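PDB 5A07: probable mannosyltransferase KTR4 from Saccharomyces cerevisiae, which is a probable glycosyltransferase of the glycolipid 2-alpha-mannosyltransferase family, with a GT-A type lumenal domain that holds guanosine-5'-diphosphate and a manganese ion. Local coordinates for residues Ile119-Gln124 / Gly153-Leu158; Gly135-Thr139 / Arg162-Phe166; Asn299-Pro303 / Asp413-Cys417. All coordinates share one frame; numbering follows the deposited sequence.

Contact 1 of 3, residues Ile119-Gln124 / Gly153-Leu158; sequences IISSIQ and GIKSIL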
loop_
_atom_site.group_PDB
_atom_site.type_symbol
_atom_site.label_atom_id
_atom_site.label_comp_id
_atom_site.label_asym_id
_atom_site.label_seq_id
_atom_site.Cartn_x
_atom_site.Cartn_y
_atom_site.Cartn_z
ATOM N N ILE B 119 15.815 10.603 1.002
ATOM C CA ILE B 119 15.150 10.169 2.228
ATOM C C ILE B 119 15.148 11.220 3.260
ATOM O O ILE B 119 14.142 11.380 3.993
ATOM C CB ILE B 119 15.659 8.790 2.762
ATOM C CG1 ILE B 119 14.597 8.162 3.662
ATOM C CG2 ILE B 119 17.000 8.909 3.506
ATOM C CD1 ILE B 119 13.278 7.771 3.042
ATOM N N ILE B 120 16.203 12.026 3.348
ATOM C CA ILE B 120 16.153 13.174 4.232
ATOM C C ILE B 120 14.962 14.117 3.950
ATOM O O ILE B 120 14.289 14.634 4.871
ATOM C CB ILE B 120 17.516 13.927 4.202
ATOM C CG1 ILE B 120 18.531 13.161 5.071
ATOM C CG2 ILE B 120 17.335 15.360 4.754
ATOM C CD1 ILE B 120 19.952 13.726 4.955
ATOM N N SER B 121 14.764 14.378 2.683
ATOM C CA SER B 121 13.669 15.254 2.208
ATOM C C SER B 121 12.293 14.699 2.727
ATOM O O SER B 121 11.483 15.428 3.366
ATOM C CB SER B 121 13.717 15.250 0.682
ATOM O OG SER B 121 12.687 16.063 0.233
ATOM N N SER B 122 12.134 13.402 2.592
ATOM C CA SER B 122 10.913 12.727 3.074
ATOM C C SER B 122 10.782 12.821 4.564
ATOM O O SER B 122 9.701 13.132 5.066
ATOM C CB SER B 122 10.888 11.253 2.635
ATOM O OG SER B 122 10.958 11.092 1.249
ATOM N N ILE B 123 11.855 12.579 5.287
ATOM C CA ILE B 123 11.843 12.618 6.734
ATOM C C ILE B 123 11.503 14.000 7.245
ATOM O O ILE B 123 10.713 14.168 8.143
ATOM C CB ILE B 123 13.170 12.129 7.262
ATOM C CG1 ILE B 123 13.336 10.627 7.006
ATOM C CG2 ILE B 123 13.263 12.420 8.693
ATOM C CD1 ILE B 123 14.799 10.172 7.107
ATOM N N GLN B 124 12.070 15.026 6.619
ATOM C CA GLN B 124 11.820 16.395 7.077
ATOM C C GLN B 124 10.332 16.781 6.930
ATOM O O GLN B 124 9.732 17.426 7.799
ATOM C CB GLN B 124 12.705 17.381 6.282
ATOM C CG GLN B 124 14.161 17.286 6.759
ATOM C CD GLN B 124 15.093 18.183 5.981
ATOM O OE1 GLN B 124 14.888 18.333 4.806
ATOM N NE2 GLN B 124 16.166 18.643 6.598
ATOM N N GLY B 153 24.376 11.556 8.572
ATOM C CA GLY B 153 23.533 12.465 7.788
ATOM C C GLY B 153 22.095 12.449 8.329
ATOM O O GLY B 153 21.465 13.479 8.557
ATOM N N ILE B 154 21.579 11.254 8.540
ATOM C CA ILE B 154 20.253 11.105 9.123
ATOM C C ILE B 154 20.154 11.761 10.470
ATOM O O ILE B 154 19.217 12.534 10.796
ATOM C CB ILE B 154 19.887 9.596 9.242
ATOM C CG1 ILE B 154 19.749 8.930 7.866
ATOM C CG2 ILE B 154 18.604 9.436 10.038
ATOM C CD1 ILE B 154 18.693 9.541 6.932
ATOM N N LYS B 155 21.123 11.476 11.332
ATOM C CA LYS B 155 21.044 12.041 12.653
ATOM C C LYS B 155 21.150 13.566 12.638
ATOM O O LYS B 155 20.560 14.224 13.490
ATOM C CB LYS B 155 22.089 11.441 13.606
ATOM C CG LYS B 155 21.716 10.014 13.966
ATOM C CD LYS B 155 22.747 9.389 14.902
ATOM C CE LYS B 155 23.927 8.903 14.103
ATOM N NZ LYS B 155 24.691 7.900 14.911
ATOM N N SER B 156 21.929 14.106 11.722
ATOM C CA SER B 156 22.126 15.568 11.728
ATOM C C SER B 156 20.806 16.314 11.462
ATOM O O SER B 156 20.698 17.508 11.796
ATOM C CB SER B 156 23.206 15.938 10.682
ATOM O OG SER B 156 22.687 15.848 9.379
ATOM N N ILE B 157 19.802 15.641 10.830
ATOM C CA ILE B 157 18.594 16.366 10.443
ATOM C C ILE B 157 17.399 16.084 11.337
ATOM O O ILE B 157 16.323 16.591 11.093
ATOM C CB ILE B 157 18.313 16.216 8.922
ATOM C CG1 ILE B 157 18.243 14.745 8.492
ATOM C CG2 ILE B 157 19.418 16.886 8.155
ATOM C CD1 ILE B 157 16.883 14.163 8.686
ATOM N N LEU B 158 17.594 15.294 12.396
ATOM C CA LEU B 158 16.556 14.944 13.336
ATOM C C LEU B 158 16.852 15.504 14.686
ATOM O O LEU B 158 18.001 15.695 15.004
ATOM C CB LEU B 158 16.463 13.415 13.451
ATOM C CG LEU B 158 15.708 12.699 12.303
ATOM C CD1 LEU B 158 15.907 11.181 12.395
ATOM C CD2 LEU B 158 14.231 13.044 12.310
#
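Ile-120 and Ile-157 meet through their gamma carbons, CG1 of Ile-120 lying 3.8 Å from CG1 of Ile-157, at the middle of a seam built almost wholly from branched aliphatic side chains. Ile-157 holds its CG1 between its own backbone N and carbonyl carbon (chi1 55°), which turns the ethyl arm toward helix 116-131; there Ile-157 CD1 packs 4.0 Å from CG2 of Ile-123, the two side chains crossing at about a right angle. Ile-154 reaches the same helix differently. Its CG1 stands beside the backbone N and a second bend (chi2 -59°) brings CD1 between two neighbours a helical turn apart, 3.9 Å from CG2 of Ile-119 and 3.9 Å from CD1 of Ile-123. Past this methyl the side chain of Ile-120 runs in the opposite direction, and its CD1 ends near Gly-153 O. Leu-158 closes the row with CD2, 3.8 Å from Ile-123 CG2. At the solvent side, the extended chain of Gln-124 carries its amide across Ile-157, with Gln-124 NE2 4.0 Å from Ile-157 CB. No hydrogen bond joins the segments; Ser-156 OG instead bonds back to Gly-153 O. Phe-140 and Tyr-138 of strand 138-142 underlie Ile-123, so the seam belongs to the layer of helices lying against the parallel strands of a GT-A, Rossmann-like alpha/beta fold.

Contact 2 of 3, residues Gly135-Thr139 / Arg162-Phe166; sequences GYPYT and RVVEF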
loop_
_atom_site.group_PDB
_atom_site.type_symbol
_atom_site.label_atom_id
_atom_site.label_comp_id
_atom_site.label_asym_id
_atom_site.label_seq_id
_atom_site.Cartn_x
_atom_site.Cartn_y
_atom_site.Cartn_z
ATOM N N GLY B 135 7.022 11.744 17.946
ATOM C CA GLY B 135 8.354 11.204 18.218
ATOM C C GLY B 135 8.543 9.737 18.069
ATOM O O GLY B 135 9.362 9.155 18.753
ATOM N N TYR B 136 7.811 9.100 17.149
ATOM C CA TYR B 136 8.035 7.695 16.853
ATOM C C TYR B 136 9.434 7.539 16.281
ATOM O O TYR B 136 9.952 8.389 15.513
ATOM C CB TYR B 136 6.933 7.131 15.902
ATOM C CG TYR B 136 5.654 6.861 16.737
ATOM C CD1 TYR B 136 5.549 5.706 17.500
ATOM C CD2 TYR B 136 4.605 7.766 16.810
ATOM C CE1 TYR B 136 4.447 5.461 18.318
ATOM C CE2 TYR B 136 3.511 7.543 17.633
ATOM C CZ TYR B 136 3.459 6.397 18.415
ATOM O OH TYR B 136 2.398 6.153 19.194
ATOM N N PRO B 137 10.046 6.415 16.546
ATOM C CA PRO B 137 11.376 6.131 16.031
ATOM C C PRO B 137 11.435 5.741 14.579
ATOM O O PRO B 137 10.414 5.428 13.965
ATOM C CB PRO B 137 11.794 4.875 16.822
ATOM C CG PRO B 137 10.512 4.227 17.213
ATOM C CD PRO B 137 9.495 5.331 17.359
ATOM N N TYR B 138 12.618 5.897 14.001
ATOM C CA TYR B 138 12.884 5.455 12.640
ATOM C C TYR B 138 13.701 4.212 12.598
ATOM O O TYR B 138 14.745 4.104 13.274
ATOM C CB TYR B 138 13.630 6.523 11.850
ATOM C CG TYR B 138 12.836 7.788 11.623
ATOM C CD1 TYR B 138 12.774 8.757 12.636
ATOM C CD2 TYR B 138 12.203 8.060 10.422
ATOM C CE1 TYR B 138 12.041 9.953 12.452
ATOM C CE2 TYR B 138 11.459 9.236 10.244
ATOM C CZ TYR B 138 11.386 10.161 11.257
ATOM O OH TYR B 138 10.653 11.324 11.113
ATOM N N THR B 139 13.303 3.322 11.707
ATOM C CA THR B 139 14.056 2.148 11.412
ATOM C C THR B 139 14.442 2.175 9.960
ATOM O O THR B 139 13.562 2.342 9.068
ATOM C CB THR B 139 13.243 0.869 11.677
ATOM O OG1 THR B 139 12.851 0.800 13.062
ATOM C CG2 THR B 139 14.076 -0.383 11.396
ATOM N N ARG B 162 15.428 11.836 18.968
ATOM C CA ARG B 162 14.736 10.919 18.115
ATOM C C ARG B 162 15.556 9.645 18.027
ATOM O O ARG B 162 16.731 9.646 17.695
ATOM C CB ARG B 162 14.566 11.486 16.710
ATOM C CG ARG B 162 13.621 10.675 15.812
ATOM C CD ARG B 162 12.150 10.831 16.233
ATOM N NE ARG B 162 11.575 12.138 15.967
ATOM C CZ ARG B 162 11.336 13.085 16.891
ATOM N NH1 ARG B 162 11.584 12.857 18.185
ATOM N NH2 ARG B 162 10.945 14.274 16.526
ATOM N N VAL B 163 14.898 8.536 18.262
ATOM C CA VAL B 163 15.572 7.199 18.120
ATOM C C VAL B 163 15.616 6.762 16.675
ATOM O O VAL B 163 14.567 6.844 15.959
ATOM C CB VAL B 163 14.821 6.191 18.973
ATOM C CG1 VAL B 163 15.357 4.771 18.750
ATOM C CG2 VAL B 163 14.931 6.645 20.406
ATOM N N VAL B 164 16.828 6.404 16.193
ATOM C CA VAL B 164 17.051 5.854 14.900
ATOM C C VAL B 164 17.782 4.500 14.995
ATOM O O VAL B 164 18.717 4.390 15.764
ATOM C CB VAL B 164 17.795 6.805 13.983
ATOM C CG1 VAL B 164 16.993 8.111 13.835
ATOM C CG2 VAL B 164 19.150 7.167 14.584
ATOM N N GLU B 165 17.353 3.497 14.255
ATOM C CA GLU B 165 18.075 2.225 14.203
ATOM C C GLU B 165 18.317 1.839 12.784
ATOM O O GLU B 165 17.497 2.132 11.891
ATOM C CB GLU B 165 17.283 1.130 14.949
ATOM C CG GLU B 165 17.144 1.402 16.454
ATOM C CD GLU B 165 16.413 0.304 17.257
ATOM O OE1 GLU B 165 15.712 -0.557 16.657
ATOM O OE2 GLU B 165 16.425 0.413 18.502
ATOM N N PHE B 166 19.484 1.268 12.537
ATOM C CA PHE B 166 19.917 0.866 11.204
ATOM C C PHE B 166 20.217 -0.581 11.148
ATOM O O PHE B 166 20.979 -1.069 12.009
ATOM C CB PHE B 166 21.229 1.601 10.835
ATOM C CG PHE B 166 21.098 3.126 10.885
ATOM C CD1 PHE B 166 21.319 3.817 12.079
ATOM C CD2 PHE B 166 20.680 3.849 9.767
ATOM C CE1 PHE B 166 21.183 5.196 12.152
ATOM C CE2 PHE B 166 20.524 5.214 9.836
ATOM C CZ PHE B 166 20.743 5.894 11.016
HETATM O O HOH W 1 12.009 8.143 18.933
HETATM O O HOH W 2 11.619 10.860 19.957
HETATM O O HOH W 3 13.747 0.951 15.609
#
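Gly-135 O is gripped by two waters that tie it to the neighbouring segment: one, 2.8 Å away from Gly-135 O, accepts from Val-163 N, and the other, a longer donor to the same oxygen, accepts from Arg-162 NH1 at 2.7 Å. The guanidinium also lies against the glycine, whose CA sits 3.6 Å above one face of it, offset toward the rim. Bends at chi2 (72°) and chi3 (70°) fold the Arg-162 chain back over this end of the contact, while its CG meets the Tyr-138 ring at the edge, in plane, 3.8 Å from CE1. Ring and guanidinium are nearly coplanar, 18° apart, and both polar ends converge on Glu-127 of helix 116-131: Arg-162 NH2 in a salt bridge, Tyr-138 OH in a hydrogen bond. From here the segments become adjacent parallel strands, 138-142 and 164-168, joined through helix 148-156 in a beta-alpha-beta unit. Tyr-138 supplies both backbone bonds between the segments, its N donating to Val-163 O and its O accepting from Glu-165 N, each bond 2.9 Å long. Val-164 CA-H also points at Tyr-138 O. Tyr-138 and Val-164 share one face of the sheet, Thr-139 and Glu-165 the other, where a water lies 2.7 Å from Thr-139 OG1 and bonds weakly to Glu-165 OE1. Thr-139 OG1 also bonds Thr-106 OG1, and the carboxylate of Glu-165 forms a salt bridge with Lys-224.

Contact 3 of 3, residues Asn299-Pro303 / Asp413-Cys417; sequences NSQNP and DNQNC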
loop_
_atom_site.group_PDB
_atom_site.type_symbol
_atom_site.label_atom_id
_atom_site.label_comp_id
_atom_site.label_asym_id
_atom_site.label_seq_id
_atom_site.Cartn_x
_atom_site.Cartn_y
_atom_site.Cartn_z
ATOM N N ASN B 299 -14.401 -4.655 -13.524
ATOM C CA ASN B 299 -13.874 -4.721 -14.870
ATOM C C ASN B 299 -14.315 -3.546 -15.688
ATOM O O ASN B 299 -13.996 -3.444 -16.888
ATOM C CB ASN B 299 -14.359 -6.021 -15.567
ATOM C CG ASN B 299 -15.873 -6.155 -15.556
ATOM O OD1 ASN B 299 -16.515 -5.987 -14.538
ATOM N ND2 ASN B 299 -16.436 -6.494 -16.693
ATOM N N SER B 300 -14.988 -2.590 -15.069
ATOM C CA SER B 300 -15.649 -1.564 -15.855
ATOM C C SER B 300 -14.834 -0.368 -16.357
ATOM O O SER B 300 -15.241 0.271 -17.346
ATOM C CB SER B 300 -16.883 -1.051 -15.103
ATOM O OG SER B 300 -16.581 -0.428 -13.870
ATOM N N GLN B 301 -13.763 0.015 -15.632
ATOM C CA GLN B 301 -12.982 1.115 -16.055
ATOM C C GLN B 301 -11.856 0.690 -16.960
ATOM O O GLN B 301 -11.604 1.398 -17.924
ATOM C CB GLN B 301 -12.360 1.844 -14.857
ATOM C CG GLN B 301 -11.634 3.120 -15.223
ATOM C CD GLN B 301 -11.278 3.926 -13.962
ATOM O OE1 GLN B 301 -12.151 4.483 -13.292
ATOM N NE2 GLN B 301 -10.000 3.990 -13.643
ATOM N N ASN B 302 -11.177 -0.398 -16.634
ATOM C CA ASN B 302 -10.055 -0.973 -17.412
ATOM C C ASN B 302 -10.297 -2.454 -17.695
ATOM O O ASN B 302 -9.619 -3.335 -17.163
ATOM C CB ASN B 302 -8.723 -0.835 -16.673
ATOM C CG ASN B 302 -8.283 0.566 -16.583
ATOM O OD1 ASN B 302 -8.181 1.257 -17.587
ATOM N ND2 ASN B 302 -8.145 1.047 -15.404
ATOM N N PRO B 303 -11.248 -2.743 -18.622
ATOM C CA PRO B 303 -11.611 -4.115 -18.900
ATOM C C PRO B 303 -10.451 -4.939 -19.472
ATOM O O PRO B 303 -10.406 -6.161 -19.267
ATOM C CB PRO B 303 -12.752 -3.978 -19.941
ATOM C CG PRO B 303 -12.724 -2.573 -20.413
ATOM C CD PRO B 303 -12.155 -1.783 -19.273
ATOM N N ASP B 413 -5.488 9.463 -15.614
ATOM C CA ASP B 413 -6.718 9.446 -14.757
ATOM C C ASP B 413 -7.325 8.079 -14.683
ATOM O O ASP B 413 -7.864 7.685 -13.617
ATOM C CB ASP B 413 -7.790 10.436 -15.206
ATOM C CG ASP B 413 -7.423 11.886 -14.865
ATOM O OD1 ASP B 413 -6.746 12.103 -13.835
ATOM O OD2 ASP B 413 -7.894 12.777 -15.600
ATOM N N ASN B 414 -7.218 7.304 -15.751
ATOM C CA ASN B 414 -7.752 5.941 -15.690
ATOM C C ASN B 414 -6.949 4.911 -14.885
ATOM O O ASN B 414 -7.371 3.752 -14.775
ATOM C CB ASN B 414 -8.033 5.395 -17.103
ATOM C CG ASN B 414 -6.792 5.060 -17.866
ATOM O OD1 ASN B 414 -5.662 5.427 -17.530
ATOM N ND2 ASN B 414 -7.007 4.397 -18.971
ATOM N N GLN B 415 -5.817 5.318 -14.313
ATOM C CA GLN B 415 -5.103 4.506 -13.361
ATOM C C GLN B 415 -5.619 4.633 -11.891
ATOM O O GLN B 415 -5.212 3.902 -11.061
ATOM C CB GLN B 415 -3.583 4.833 -13.455
ATOM C CG GLN B 415 -2.985 4.619 -14.849
ATOM C CD GLN B 415 -3.275 3.262 -15.391
ATOM O OE1 GLN B 415 -2.861 2.282 -14.848
ATOM N NE2 GLN B 415 -4.032 3.201 -16.501
ATOM N N ASN B 416 -6.538 5.538 -11.634
ATOM C CA ASN B 416 -7.135 5.741 -10.308
ATOM C C ASN B 416 -8.239 4.683 -10.081
ATOM O O ASN B 416 -9.158 4.582 -10.896
ATOM C CB ASN B 416 -7.740 7.123 -10.241
ATOM C CG ASN B 416 -8.018 7.585 -8.814
ATOM O OD1 ASN B 416 -7.876 6.829 -7.844
ATOM N ND2 ASN B 416 -8.441 8.803 -8.701
ATOM N N CYS B 417 -8.084 3.907 -9.007
ATOM C CA CYS B 417 -9.096 2.942 -8.595
ATOM C C CYS B 417 -9.879 3.395 -7.391
ATOM O O CYS B 417 -10.709 2.668 -6.872
ATOM C CB CYS B 417 -8.456 1.576 -8.393
ATOM S SG CYS B 417 -9.744 0.293 -8.343
#
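A 3-10 turn, leading to helix 418-425, is held at Asn-414 O by two side-chain amides from the loop before helix 303-308: Gln-301 and Asn-302 both donate to this oxygen. The two bonds approach it differently. Asn-302 ND2 comes at 2.9 Å nearly head-on to the carbonyl, with an N-H...O angle of 169° and the oxygen lying in the amide plane. Gln-301 NE2 stands above the carbonyl plane of Asn-414, also at 2.9 Å, so it uses no lone pair squarely and its bond is more bent, 139°. The same nitrogen reaches Asn-416 O, likewise at 2.9 Å but tilted from that carbonyl's plane, and so bridges a carbonyl of the turn and one just past it. Gln-301 spans the distance because its CG is anti to the backbone N and the chain is extended beyond. The turn belongs to the loop that runs from strand 384-386 to helix 418-425, where Cys-417 is the N-cap residue and is disulfide-bonded to Cys-315. With OE1 of Gln-301 accepting from Asn-72 ND2 of helix 65-80, the glutamine amide is held from both its oxygen and its nitrogen. Beside it the amides of Asn-302 and Asn-414 cross with their planes 72° apart, Asn-302 OD1 being 3.6 Å from Asn-414 ND2. Gln-415 NE2 donates to Asn-414 OD1 at 2.9 Å, from above its carbonyl plane.

Overall arrangement
Contacts 1 and 2 form one continuous patch: their centres are 11 Å apart, and Leu-158 joins them, its CD1 3.6 Å from Val-164 CG1 and its CD2 3.8 Å from Tyr-138 CE1. Their segments alternate along the chain, and helices 116-131 and 148-156 of contact 1 pack beside each other against the strands paired in contact 2. Contact 1 lies nearer the ligands, the side chain of Ile-119 being about 6 Å from guanosine-5'-diphosphate and about 9 Å from the manganese ion; the side chain of Thr-139 in contact 2 is about 12 Å from the nucleotide. Contact 3 sits across the chain's centre, 37 and 38 Å from the other two between centres, with the side chain of Gln-415 about 14 Å from guanosine-5'-diphosphate.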